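Local structure of aromatic amino acid aminotransferase I (Candida albicans WO-1, 6HNU) at residues P182-M185 with I190-E193; D372-F377 with M392-T397; A419-A424 with I460-T465; C429-G434 with E479-A484. The protein probably catalyses pyridoxal-phosphate-dependent transfer of the amino group from aromatic amino acids to 2-oxoglutarate, giving aromatic oxo-acids and glutamate. All coordinates share one frame; numbering follows the deposited sequence. Where two conformers were deposited one is given.

Contact 1: P182-M185 with I190-E193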
loop_
_atom_site.group_PDB
_atom_site.type_symbol
_atom_site.label_atom_id
_atom_site.label_comp_id
_atom_site.label_asym_id
_atom_site.label_seq_id
_atom_site.Cartn_x
_atom_site.Cartn_y
_atom_site.Cartn_z
ATOM N N PRO B 182 -22.762 -15.927 4.617
ATOM C CA PRO B 182 -22.511 -16.718 3.415
ATOM C C PRO B 182 -23.785 -16.867 2.566
ATOM O O PRO B 182 -24.930 -16.969 3.094
ATOM C CB PRO B 182 -22.005 -18.042 3.968
ATOM C CG PRO B 182 -22.724 -18.176 5.282
ATOM C CD PRO B 182 -22.837 -16.767 5.830
ATOM N N VAL B 183 -23.579 -16.782 1.251
ATOM C CA VAL B 183 -24.622 -16.894 0.212
ATOM C C VAL B 183 -24.449 -18.261 -0.459
ATOM O O VAL B 183 -23.334 -18.571 -0.879
ATOM C CB VAL B 183 -24.500 -15.729 -0.790
ATOM C CG1 VAL B 183 -25.479 -15.857 -1.943
ATOM C CG2 VAL B 183 -24.661 -14.381 -0.086
ATOM N N THR B 184 -25.531 -19.035 -0.573
ATOM C CA THR B 184 -25.484 -20.444 -0.990
ATOM C C THR B 184 -25.117 -20.515 -2.480
ATOM O O THR B 184 -25.620 -19.656 -3.282
ATOM C CB THR B 184 -26.777 -21.175 -0.644
ATOM O OG1 THR B 184 -26.910 -21.071 0.779
ATOM C CG2 THR B 184 -26.727 -22.604 -1.144
ATOM N N MET B 185 -24.212 -21.442 -2.782
ATOM C CA MET B 185 -23.695 -21.688 -4.143
ATOM C C MET B 185 -24.096 -23.088 -4.609
ATOM O O MET B 185 -24.326 -23.976 -3.766
ATOM C CB MET B 185 -22.176 -21.592 -4.198
ATOM C CG MET B 185 -21.667 -20.229 -3.806
ATOM S SD MET B 185 -19.922 -20.278 -3.500
ATOM C CE MET B 185 -19.250 -19.981 -5.137
ATOM N N ILE B 190 -23.134 -18.555 -6.992
ATOM C CA ILE B 190 -24.273 -18.020 -6.206
ATOM C C ILE B 190 -25.570 -18.476 -6.901
ATOM O O ILE B 190 -25.725 -18.242 -8.117
ATOM C CB ILE B 190 -24.199 -16.491 -6.150
ATOM C CG1 ILE B 190 -23.047 -15.995 -5.281
ATOM C CG2 ILE B 190 -25.532 -15.880 -5.743
ATOM C CD1 ILE B 190 -22.818 -14.498 -5.396
ATOM N N ILE B 191 -26.526 -18.942 -6.102
ATOM C CA ILE B 191 -27.888 -19.308 -6.596
ATOM C C ILE B 191 -28.781 -18.096 -6.398
ATOM O O ILE B 191 -29.135 -17.766 -5.259
ATOM C CB ILE B 191 -28.426 -20.557 -5.861
ATOM C CG1 ILE B 191 -27.496 -21.767 -6.000
ATOM C CG2 ILE B 191 -29.845 -20.827 -6.392
ATOM C CD1 ILE B 191 -27.858 -22.944 -5.101
ATOM N N PRO B 192 -29.186 -17.371 -7.467
ATOM C CA PRO B 192 -29.955 -16.146 -7.274
ATOM C C PRO B 192 -31.232 -16.310 -6.441
ATOM O O PRO B 192 -31.475 -15.435 -5.627
ATOM C CB PRO B 192 -30.240 -15.716 -8.717
ATOM C CG PRO B 192 -29.026 -16.253 -9.453
ATOM C CD PRO B 192 -28.919 -17.648 -8.879
ATOM N N GLU B 193 -32.034 -17.385 -6.645
ATOM C CA GLU B 193 -33.299 -17.551 -5.879
ATOM C C GLU B 193 -33.019 -17.506 -4.355
ATOM O O GLU B 193 -33.789 -16.891 -3.638
ATOM C CB GLU B 193 -34.040 -18.849 -6.231
ATOM C CG GLU B 193 -35.095 -19.216 -5.194
ATOM C CD GLU B 193 -35.950 -20.446 -5.462
ATOM O OE1 GLU B 193 -35.507 -21.280 -6.233
ATOM O OE2 GLU B 193 -37.048 -20.554 -4.872
HETATM O O HOH W 1 -27.638 -17.982 -2.833
#
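Val-183 extends CG1 opposite its amide N (chi1 175°), while Ile-190 keeps CG1 beside its own N and CG2 beside its carbonyl carbon (chi1 -70°), so that both CG1 and CG2 of Ile-190 come within contact of Val-183 CG1. The nearer is CG2, with Val-183 CG1 to Ile-190 CG2 at 3.8 Å, and the two side chains cross at a slant. The polar link is a backbone bond: Ile-191 N donates to Thr-184 O at 3.0 Å, with an angle of 166° at the hydrogen. Here the chain reverses after strand 179-186 in a beta-hairpin and pairs with the short strand 189-190, an edge strand of the large mixed sheet within this chain, then enters helix 192-200 with Ile-191 as N-cap residue. Met-185 and Ile-190 form an antiparallel non-hydrogen-bonded pair, CA to CA 4.2 Å, with the two side chains heading apart. A water donates to Thr-184 O at 2.7 Å and to Ile-191 O at 2.9 Å, so Thr-184 O accepts two bonds. Ile-191 CD1 reaches the backbone of Met-185, 3.8 Å from Met-185 C. Ile-190 packs on Ile-232 of helix 226-239, and Glu-163 OE1 accepts a hydrogen bond from Met-185 N.

Contact 2: D372-F377 with M392-T397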
loop_
_atom_site.group_PDB
_atom_site.type_symbol
_atom_site.label_atom_id
_atom_site.label_comp_id
_atom_site.label_asym_id
_atom_site.label_seq_id
_atom_site.Cartn_x
_atom_site.Cartn_y
_atom_site.Cartn_z
ATOM N N ASP B 372 -9.298 -33.183 -18.745
ATOM C CA ASP B 372 -9.044 -34.504 -19.391
ATOM C C ASP B 372 -8.450 -35.475 -18.354
ATOM O O ASP B 372 -8.852 -36.651 -18.333
ATOM C CB ASP B 372 -8.089 -34.356 -20.578
ATOM C CG ASP B 372 -8.692 -33.725 -21.813
ATOM O OD1 ASP B 372 -9.913 -33.503 -21.832
ATOM O OD2 ASP B 372 -7.915 -33.459 -22.753
ATOM N N ALA B 373 -7.507 -35.027 -17.532
ATOM C CA ALA B 373 -6.881 -35.893 -16.520
ATOM C C ALA B 373 -7.918 -36.231 -15.427
ATOM O O ALA B 373 -8.027 -37.432 -15.074
ATOM C CB ALA B 373 -5.595 -35.287 -16.026
ATOM N N LEU B 374 -8.738 -35.276 -14.967
ATOM C CA LEU B 374 -9.819 -35.578 -13.982
ATOM C C LEU B 374 -10.722 -36.678 -14.566
ATOM O O LEU B 374 -11.066 -37.643 -13.843
ATOM C CB LEU B 374 -10.658 -34.336 -13.672
ATOM C CG LEU B 374 -10.018 -33.252 -12.808
ATOM C CD1 LEU B 374 -11.085 -32.230 -12.428
ATOM C CD2 LEU B 374 -9.333 -33.818 -11.558
ATOM N N ASP B 375 -11.139 -36.518 -15.818
ATOM C CA ASP B 375 -12.120 -37.426 -16.472
ATOM C C ASP B 375 -11.548 -38.854 -16.497
ATOM O O ASP B 375 -12.302 -39.830 -16.237
ATOM C CB ASP B 375 -12.431 -36.934 -17.882
ATOM C CG ASP B 375 -13.429 -37.791 -18.620
ATOM O OD1 ASP B 375 -14.484 -38.122 -18.032
ATOM O OD2 ASP B 375 -13.140 -38.099 -19.787
ATOM N N GLN B 376 -10.259 -38.948 -16.768
ATOM C CA GLN B 376 -9.532 -40.212 -16.980
ATOM C C GLN B 376 -9.298 -40.915 -15.641
ATOM O O GLN B 376 -9.470 -42.144 -15.600
ATOM C CB GLN B 376 -8.207 -39.865 -17.642
ATOM C CG GLN B 376 -7.392 -41.040 -18.133
ATOM C CD GLN B 376 -6.084 -40.537 -18.690
ATOM O OE1 GLN B 376 -5.028 -41.125 -18.461
ATOM N NE2 GLN B 376 -6.136 -39.424 -19.414
ATOM N N PHE B 377 -8.862 -40.180 -14.610
ATOM C CA PHE B 377 -8.152 -40.763 -13.449
ATOM C C PHE B 377 -9.033 -40.830 -12.206
ATOM O O PHE B 377 -8.739 -41.670 -11.336
ATOM C CB PHE B 377 -6.873 -39.985 -13.172
ATOM C CG PHE B 377 -5.776 -40.246 -14.162
ATOM C CD1 PHE B 377 -5.306 -41.534 -14.369
ATOM C CD2 PHE B 377 -5.198 -39.205 -14.873
ATOM C CE1 PHE B 377 -4.278 -41.776 -15.270
ATOM C CE2 PHE B 377 -4.190 -39.455 -15.791
ATOM C CZ PHE B 377 -3.720 -40.737 -15.978
ATOM N N MET B 392 -7.978 -20.011 -12.749
ATOM C CA MET B 392 -6.788 -20.867 -12.597
ATOM C C MET B 392 -7.143 -22.124 -11.798
ATOM O O MET B 392 -6.281 -22.992 -11.693
ATOM C CB MET B 392 -5.620 -20.116 -11.954
ATOM C CG MET B 392 -5.908 -19.523 -10.597
ATOM S SD MET B 392 -4.425 -18.836 -9.881
ATOM C CE MET B 392 -3.784 -17.851 -11.230
ATOM N N PHE B 393 -8.371 -22.253 -11.338
ATOM C CA PHE B 393 -8.751 -23.336 -10.395
ATOM C C PHE B 393 -9.716 -24.323 -11.026
ATOM O O PHE B 393 -10.597 -23.968 -11.827
ATOM C CB PHE B 393 -9.398 -22.743 -9.148
ATOM C CG PHE B 393 -8.487 -21.791 -8.418
ATOM C CD1 PHE B 393 -7.295 -22.231 -7.872
ATOM C CD2 PHE B 393 -8.861 -20.461 -8.229
ATOM C CE1 PHE B 393 -6.479 -21.359 -7.158
ATOM C CE2 PHE B 393 -8.038 -19.601 -7.523
ATOM C CZ PHE B 393 -6.841 -20.039 -7.021
ATOM N N PHE B 394 -9.552 -25.579 -10.620
ATOM C CA PHE B 394 -10.504 -26.674 -10.901
ATOM C C PHE B 394 -10.924 -27.273 -9.557
ATOM O O PHE B 394 -10.210 -27.107 -8.585
ATOM C CB PHE B 394 -9.857 -27.724 -11.816
ATOM C CG PHE B 394 -8.698 -28.494 -11.251
ATOM C CD1 PHE B 394 -8.910 -29.676 -10.557
ATOM C CD2 PHE B 394 -7.400 -28.049 -11.407
ATOM C CE1 PHE B 394 -7.840 -30.375 -10.038
ATOM C CE2 PHE B 394 -6.331 -28.754 -10.887
ATOM C CZ PHE B 394 -6.554 -29.921 -10.195
ATOM N N THR B 395 -12.098 -27.862 -9.494
ATOM C CA THR B 395 -12.532 -28.601 -8.285
ATOM C C THR B 395 -12.954 -30.027 -8.638
ATOM O O THR B 395 -13.473 -30.269 -9.753
ATOM C CB THR B 395 -13.610 -27.845 -7.527
ATOM O OG1 THR B 395 -14.726 -27.622 -8.393
ATOM C CG2 THR B 395 -13.042 -26.564 -6.965
ATOM N N VAL B 396 -12.698 -30.934 -7.687
ATOM C CA VAL B 396 -13.277 -32.298 -7.694
ATOM C C VAL B 396 -14.211 -32.406 -6.498
ATOM O O VAL B 396 -13.736 -32.154 -5.401
ATOM C CB VAL B 396 -12.174 -33.347 -7.622
ATOM C CG1 VAL B 396 -12.775 -34.740 -7.646
ATOM C CG2 VAL B 396 -11.168 -33.159 -8.733
ATOM N N THR B 397 -15.475 -32.734 -6.725
ATOM C CA THR B 397 -16.509 -32.954 -5.683
ATOM C C THR B 397 -16.564 -34.469 -5.397
ATOM O O THR B 397 -16.406 -35.279 -6.368
ATOM C CB THR B 397 -17.818 -32.305 -6.119
ATOM O OG1 THR B 397 -17.624 -30.891 -6.116
ATOM C CG2 THR B 397 -19.010 -32.620 -5.238
#
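The C-terminal end of the long helix 334-377 lies over the four-stranded antiparallel sheet of the smaller domain, and Leu-374 is the residue that meets strand 393-399 here. Leu-374 CD2 lies 3.4 Å from Val-396 CG2, tighter than usual carbon contact, with CD1 of Leu-374 also close to the same methyl. Leu-374 CD1 lies 3.8 Å from Phe-394 CD1, approaching that ring obliquely. Alternation along the strand explains the pairing: Phe-394 and Val-396 point toward the helix, while Thr-395 between them points away. The segment axes run nearly parallel, 17° apart and 10.6 Å at closest approach, a helix-on-sheet layer in which the intervening side chains bridge the gap. Phe-394 carries CG between its backbone N and carbonyl carbon (chi1 66°), which brings CD1 and CE1 of the ring up to the methyls of Leu-374. No hydrogen bond joins the two segments; the contact is apolar. Around this point Phe-394 also touches Leu-478 of helix 471-489 and Ile-371 of helix 334-377. Thr-395, pointing away from the helix, bonds through OG1 to Thr-220 O; at the start of the strand Met-392 and Phe-393 pack on Gly-46 and Gly-45 of the second subunit.

Contact 3: A419-A424 with I460-T465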
loop_
_atom_site.group_PDB
_atom_site.type_symbol
_atom_site.label_atom_id
_atom_site.label_comp_id
_atom_site.label_asym_id
_atom_site.label_seq_id
_atom_site.Cartn_x
_atom_site.Cartn_y
_atom_site.Cartn_z
ATOM N N ALA B 419 -9.266 -37.542 5.517
ATOM C CA ALA B 419 -8.760 -38.866 5.078
ATOM C C ALA B 419 -8.272 -38.771 3.636
ATOM O O ALA B 419 -7.182 -39.272 3.325
ATOM C CB ALA B 419 -9.814 -39.933 5.223
ATOM N N VAL B 420 -9.091 -38.210 2.760
ATOM C CA VAL B 420 -8.695 -38.096 1.331
ATOM C C VAL B 420 -7.475 -37.190 1.211
ATOM O O VAL B 420 -6.578 -37.557 0.455
ATOM C CB VAL B 420 -9.868 -37.641 0.449
ATOM C CG1 VAL B 420 -9.399 -37.249 -0.950
ATOM C CG2 VAL B 420 -10.929 -38.718 0.392
ATOM N N HIS B 421 -7.438 -36.062 1.929
ATOM C CA HIS B 421 -6.271 -35.126 1.951
ATOM C C HIS B 421 -5.009 -35.865 2.392
ATOM O O HIS B 421 -4.011 -35.780 1.672
ATOM C CB HIS B 421 -6.543 -33.920 2.860
ATOM C CG HIS B 421 -5.513 -32.839 2.841
ATOM N ND1 HIS B 421 -5.124 -32.217 1.674
ATOM C CD2 HIS B 421 -4.894 -32.184 3.854
ATOM C CE1 HIS B 421 -4.253 -31.269 1.972
ATOM N NE2 HIS B 421 -4.108 -31.218 3.296
ATOM N N GLU B 422 -5.063 -36.597 3.508
ATOM C CA GLU B 422 -3.894 -37.370 4.018
ATOM C C GLU B 422 -3.456 -38.411 2.971
ATOM O O GLU B 422 -2.238 -38.529 2.696
ATOM C CB GLU B 422 -4.245 -38.015 5.370
ATOM C CG GLU B 422 -4.499 -37.010 6.498
ATOM C CD GLU B 422 -5.130 -37.616 7.749
ATOM O OE1 GLU B 422 -5.064 -38.873 7.873
ATOM O OE2 GLU B 422 -5.682 -36.843 8.603
ATOM N N GLN B 423 -4.416 -39.123 2.377
ATOM C CA GLN B 423 -4.132 -40.191 1.376
ATOM C C GLN B 423 -3.476 -39.572 0.123
ATOM O O GLN B 423 -2.455 -40.097 -0.322
ATOM C CB GLN B 423 -5.404 -40.969 1.035
ATOM C CG GLN B 423 -5.144 -42.122 0.064
ATOM C CD GLN B 423 -4.451 -43.305 0.698
ATOM O OE1 GLN B 423 -3.464 -43.817 0.187
ATOM N NE2 GLN B 423 -4.968 -43.755 1.833
ATOM N N ALA B 424 -4.038 -38.492 -0.417
ATOM C CA ALA B 424 -3.449 -37.707 -1.533
ATOM C C ALA B 424 -1.982 -37.422 -1.232
ATOM O O ALA B 424 -1.130 -37.711 -2.106
ATOM C CB ALA B 424 -4.226 -36.415 -1.730
ATOM N N ILE B 460 -18.186 -33.019 -0.454
ATOM C CA ILE B 460 -16.937 -32.309 -0.080
ATOM C C ILE B 460 -16.277 -31.990 -1.410
ATOM O O ILE B 460 -16.770 -32.524 -2.451
ATOM C CB ILE B 460 -16.040 -33.177 0.822
ATOM C CG1 ILE B 460 -15.669 -34.516 0.180
ATOM C CG2 ILE B 460 -16.722 -33.361 2.162
ATOM C CD1 ILE B 460 -14.581 -35.277 0.890
ATOM N N PHE B 461 -15.280 -31.124 -1.405
ATOM C CA PHE B 461 -14.482 -30.893 -2.617
ATOM C C PHE B 461 -13.066 -30.512 -2.252
ATOM O O PHE B 461 -12.807 -30.133 -1.106
ATOM C CB PHE B 461 -15.175 -29.849 -3.492
ATOM C CG PHE B 461 -15.083 -28.421 -3.015
ATOM C CD1 PHE B 461 -15.928 -27.975 -2.015
ATOM C CD2 PHE B 461 -14.210 -27.521 -3.626
ATOM C CE1 PHE B 461 -15.920 -26.645 -1.612
ATOM C CE2 PHE B 461 -14.167 -26.193 -3.191
ATOM C CZ PHE B 461 -15.036 -25.764 -2.194
ATOM N N PHE B 462 -12.214 -30.593 -3.273
ATOM C CA PHE B 462 -10.831 -30.139 -3.277
ATOM C C PHE B 462 -10.663 -29.125 -4.403
ATOM O O PHE B 462 -11.250 -29.299 -5.483
ATOM C CB PHE B 462 -9.870 -31.303 -3.471
ATOM C CG PHE B 462 -9.801 -32.174 -2.249
ATOM C CD1 PHE B 462 -10.803 -33.087 -1.982
ATOM C CD2 PHE B 462 -8.808 -31.981 -1.303
ATOM C CE1 PHE B 462 -10.749 -33.862 -0.833
ATOM C CE2 PHE B 462 -8.762 -32.760 -0.153
ATOM C CZ PHE B 462 -9.741 -33.688 0.073
ATOM N N ARG B 463 -9.852 -28.118 -4.105
ATOM C CA ARG B 463 -9.392 -27.103 -5.080
ATOM C C ARG B 463 -7.993 -27.463 -5.556
ATOM O O ARG B 463 -7.085 -27.649 -4.740
ATOM C CB ARG B 463 -9.393 -25.701 -4.473
ATOM C CG ARG B 463 -9.086 -24.626 -5.507
ATOM C CD ARG B 463 -8.694 -23.321 -4.873
ATOM N NE ARG B 463 -7.338 -23.319 -4.387
ATOM C CZ ARG B 463 -6.769 -22.328 -3.759
ATOM N NH1 ARG B 463 -7.450 -21.208 -3.550
ATOM N NH2 ARG B 463 -5.512 -22.456 -3.367
ATOM N N GLY B 464 -7.821 -27.437 -6.869
ATOM C CA GLY B 464 -6.543 -27.585 -7.553
ATOM C C GLY B 464 -6.361 -26.399 -8.479
ATOM O O GLY B 464 -7.377 -25.761 -8.801
ATOM N N THR B 465 -5.122 -26.124 -8.818
ATOM C CA THR B 465 -4.714 -25.145 -9.855
ATOM C C THR B 465 -4.003 -25.887 -10.992
ATOM O O THR B 465 -3.219 -26.798 -10.713
ATOM C CB THR B 465 -3.818 -24.026 -9.305
ATOM O OG1 THR B 465 -3.444 -23.217 -10.434
ATOM C CG2 THR B 465 -2.563 -24.469 -8.590
#
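Apolar contact comes first, between Val-420 and the outer end of the Phe-462 ring. Val-420 CG1 lies 3.6 Å from Phe-462 CE1 and 3.7 Å from Phe-462 CZ, while Val-420 CB is 4.0 Å from the same CZ. The methyl comes in obliquely to the ring. Val-420 swings CG1 away from its own N (chi1 168°), and the branch thereby extends toward the strand.

Contacts with His-421 form the second group, and they differ in direction. His-421 CB sits at the edge of the Phe-462 ring, in plane, 3.9 Å from Phe-462 CE2. The backbone N of His-421 is 3.8 Å from Phe-462 CZ, obliquely placed. On the imidazole, His-421 ND1 is 4.1 Å from Phe-462 CE2, and this ring meets that of Trp-436 with the planes at about 80°.

Polar bonds across the pair of segments are absent. The backbones serve their own elements: Ala-424 N bonds to Val-420 O within helix 413-426, and Phe-462 pairs with Val-396 in the antiparallel sheet. Side chains elsewhere extend the joint, since Phe-462 meets Phe-481 edge-to-face and Val-420 packs on Phe-489, both of helix 471-489. On the reverse of strand 459-465, Arg-463 bonds through NH1 to Asn-218, a cofactor-site residue, and through NH2 to Gly-44 O of the second subunit.

With one aromatic ring meeting consecutive helix residues and no directional bond between the segments, the join between helix and sheet probably rests on close fit and the burial of apolar surface.

Contact 4: C429-G434 with E479-A484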
loop_
_atom_site.group_PDB
_atom_site.type_symbol
_atom_site.label_atom_id
_atom_site.label_comp_id
_atom_site.label_asym_id
_atom_site.label_seq_id
_atom_site.Cartn_x
_atom_site.Cartn_y
_atom_site.Cartn_z
ATOM N N CYS B 429 0.615 -36.093 -3.941
ATOM C CA CYS B 429 -0.071 -34.926 -4.573
ATOM C C CYS B 429 -0.832 -34.145 -3.502
ATOM O O CYS B 429 -1.368 -34.774 -2.545
ATOM C CB CYS B 429 -1.046 -35.427 -5.641
ATOM S SG CYS B 429 -2.184 -34.206 -6.366
ATOM N N LEU B 430 -0.896 -32.828 -3.663
ATOM C CA LEU B 430 -1.618 -31.979 -2.695
ATOM C C LEU B 430 -2.606 -31.054 -3.412
ATOM O O LEU B 430 -2.211 -30.323 -4.359
ATOM C CB LEU B 430 -0.586 -31.208 -1.878
ATOM C CG LEU B 430 -1.208 -30.466 -0.705
ATOM C CD1 LEU B 430 -0.333 -30.552 0.527
ATOM C CD2 LEU B 430 -1.497 -29.020 -1.095
ATOM N N LEU B 431 -3.859 -31.107 -2.959
ATOM C CA LEU B 431 -4.925 -30.147 -3.291
ATOM C C LEU B 431 -5.388 -29.476 -1.998
ATOM O O LEU B 431 -5.062 -29.974 -0.895
ATOM C CB LEU B 431 -6.051 -30.893 -4.019
ATOM C CG LEU B 431 -5.810 -31.141 -5.510
ATOM C CD1 LEU B 431 -4.822 -32.256 -5.734
ATOM C CD2 LEU B 431 -7.102 -31.439 -6.241
ATOM N N ALA B 432 -6.070 -28.348 -2.130
ATOM C CA ALA B 432 -6.605 -27.578 -0.990
ATOM C C ALA B 432 -7.976 -28.109 -0.596
ATOM O O ALA B 432 -8.913 -28.070 -1.383
ATOM C CB ALA B 432 -6.644 -26.127 -1.382
ATOM N N PRO B 433 -8.171 -28.604 0.650
ATOM C CA PRO B 433 -9.507 -28.967 1.114
ATOM C C PRO B 433 -10.487 -27.804 0.999
ATOM O O PRO B 433 -10.204 -26.719 1.499
ATOM C CB PRO B 433 -9.297 -29.371 2.589
ATOM C CG PRO B 433 -7.885 -29.900 2.574
ATOM C CD PRO B 433 -7.133 -29.019 1.597
ATOM N N GLY B 434 -11.647 -28.082 0.419
ATOM C CA GLY B 434 -12.713 -27.099 0.214
ATOM C C GLY B 434 -13.183 -26.491 1.506
ATOM O O GLY B 434 -13.578 -25.327 1.477
ATOM N N GLU B 479 -3.280 -38.152 -11.478
ATOM C CA GLU B 479 -3.279 -39.640 -11.476
ATOM C C GLU B 479 -3.108 -40.081 -10.018
ATOM O O GLU B 479 -3.904 -40.887 -9.565
ATOM C CB GLU B 479 -2.199 -40.214 -12.396
ATOM C CG GLU B 479 -2.023 -41.717 -12.221
ATOM C CD GLU B 479 -1.371 -42.432 -13.392
ATOM O OE1 GLU B 479 -0.299 -41.975 -13.840
ATOM O OE2 GLU B 479 -1.942 -43.448 -13.846
ATOM N N LYS B 480 -2.148 -39.498 -9.308
ATOM C CA LYS B 480 -1.910 -39.806 -7.877
ATOM C C LYS B 480 -3.169 -39.468 -7.070
ATOM O O LYS B 480 -3.459 -40.223 -6.128
ATOM C CB LYS B 480 -0.615 -39.152 -7.390
ATOM C CG LYS B 480 0.645 -39.753 -7.985
ATOM C CD LYS B 480 1.938 -39.056 -7.614
ATOM C CE LYS B 480 3.145 -39.812 -8.138
ATOM N NZ LYS B 480 4.382 -38.995 -8.099
ATOM N N PHE B 481 -3.945 -38.442 -7.455
ATOM C CA PHE B 481 -5.158 -38.019 -6.711
ATOM C C PHE B 481 -6.264 -39.044 -6.954
ATOM O O PHE B 481 -6.988 -39.414 -6.016
ATOM C CB PHE B 481 -5.630 -36.619 -7.108
ATOM C CG PHE B 481 -6.745 -36.108 -6.242
ATOM C CD1 PHE B 481 -6.506 -35.697 -4.941
ATOM C CD2 PHE B 481 -8.050 -36.107 -6.692
ATOM C CE1 PHE B 481 -7.541 -35.245 -4.137
ATOM C CE2 PHE B 481 -9.086 -35.673 -5.880
ATOM C CZ PHE B 481 -8.827 -35.245 -4.606
ATOM N N GLY B 482 -6.407 -39.477 -8.200
ATOM C CA GLY B 482 -7.335 -40.560 -8.565
ATOM C C GLY B 482 -7.065 -41.809 -7.722
ATOM O O GLY B 482 -8.043 -42.368 -7.195
ATOM N N LYS B 483 -5.803 -42.202 -7.580
ATOM C CA LYS B 483 -5.384 -43.387 -6.767
ATOM C C LYS B 483 -5.830 -43.194 -5.314
ATOM O O LYS B 483 -6.300 -44.165 -4.683
ATOM C CB LYS B 483 -3.868 -43.526 -6.637
ATOM C CG LYS B 483 -3.108 -44.123 -7.803
ATOM C CD LYS B 483 -1.765 -44.678 -7.343
ATOM C CE LYS B 483 -0.598 -44.245 -8.202
ATOM N NZ LYS B 483 -0.573 -44.959 -9.504
ATOM N N ALA B 484 -5.608 -41.986 -4.782
ATOM C CA ALA B 484 -5.901 -41.648 -3.378
ATOM C C ALA B 484 -7.408 -41.777 -3.161
ATOM O O ALA B 484 -7.820 -42.395 -2.129
ATOM C CB ALA B 484 -5.347 -40.276 -3.050
#
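Leu-431 and Phe-481 make the close, buried part of this contact, while Lys-480, partly exposed, forms the looser, solvent-facing part beside buried Cys-429. Leu-431 CD1 is 3.9 Å from Phe-481 CD1, and the other methyl, CD2, stands over one face of the same ring. The long directions of the two side chains are set at an oblique angle. With CG trans to the amide N (chi1 -173°), the Phe-481 ring leaves helix 471-489 toward the strand. Leu-431 reaches to meet it with CG trans to its carbonyl carbon (chi1 -81°), and both residues are buried.

Strand 429-433 is an edge strand, within this chain, of the four-stranded antiparallel sheet in the smaller domain, and helix 471-489 packs against one of its faces. Cys-429 and Leu-431 point toward that helix, whereas Leu-430 between them points away and touches Ile-425 of helix 413-426. Leu-431 also touches Phe-462 of the neighbouring strand.

At the other end the touch is between the roots of two side chains, Cys-429 CB lying 4.1 Å from Lys-480 CB. Lys-480 starts toward the strand, but beyond CG its chain is extended and leads the amino group away, so the aliphatic root alone takes part. No hydrogen bond crosses between the segments. At Cys-429 and Leu-430 the strand pairs in parallel with a strand of the second subunit, continuing the sheet over the dimer interface, and Leu-43 of that subunit packs on both Cys-429 and Leu-431.

Contacts 2, 3 and 4 are buried and converge on one antiparallel sheet, each setting a helix against a different strand; their centres are 5 to 12 Å apart. Contacts 3 and 4 interleave along the chain, and backbone pairs such as Arg-463 N to Ala-432 O (2.9 Å) join their strands, while Phe-394 N to Gly-464 O (2.8 Å) joins contact 2 to contact 3. All three are apolar, without hydrogen bonds between their own segments. Contact 1 belongs to the large mixed sheet, with its centre 23 to 27 Å from the others. Only partly buried, it adds a backbone bond and a bridging water to its apolar pair, and unlike them it has no contact with the second subunit.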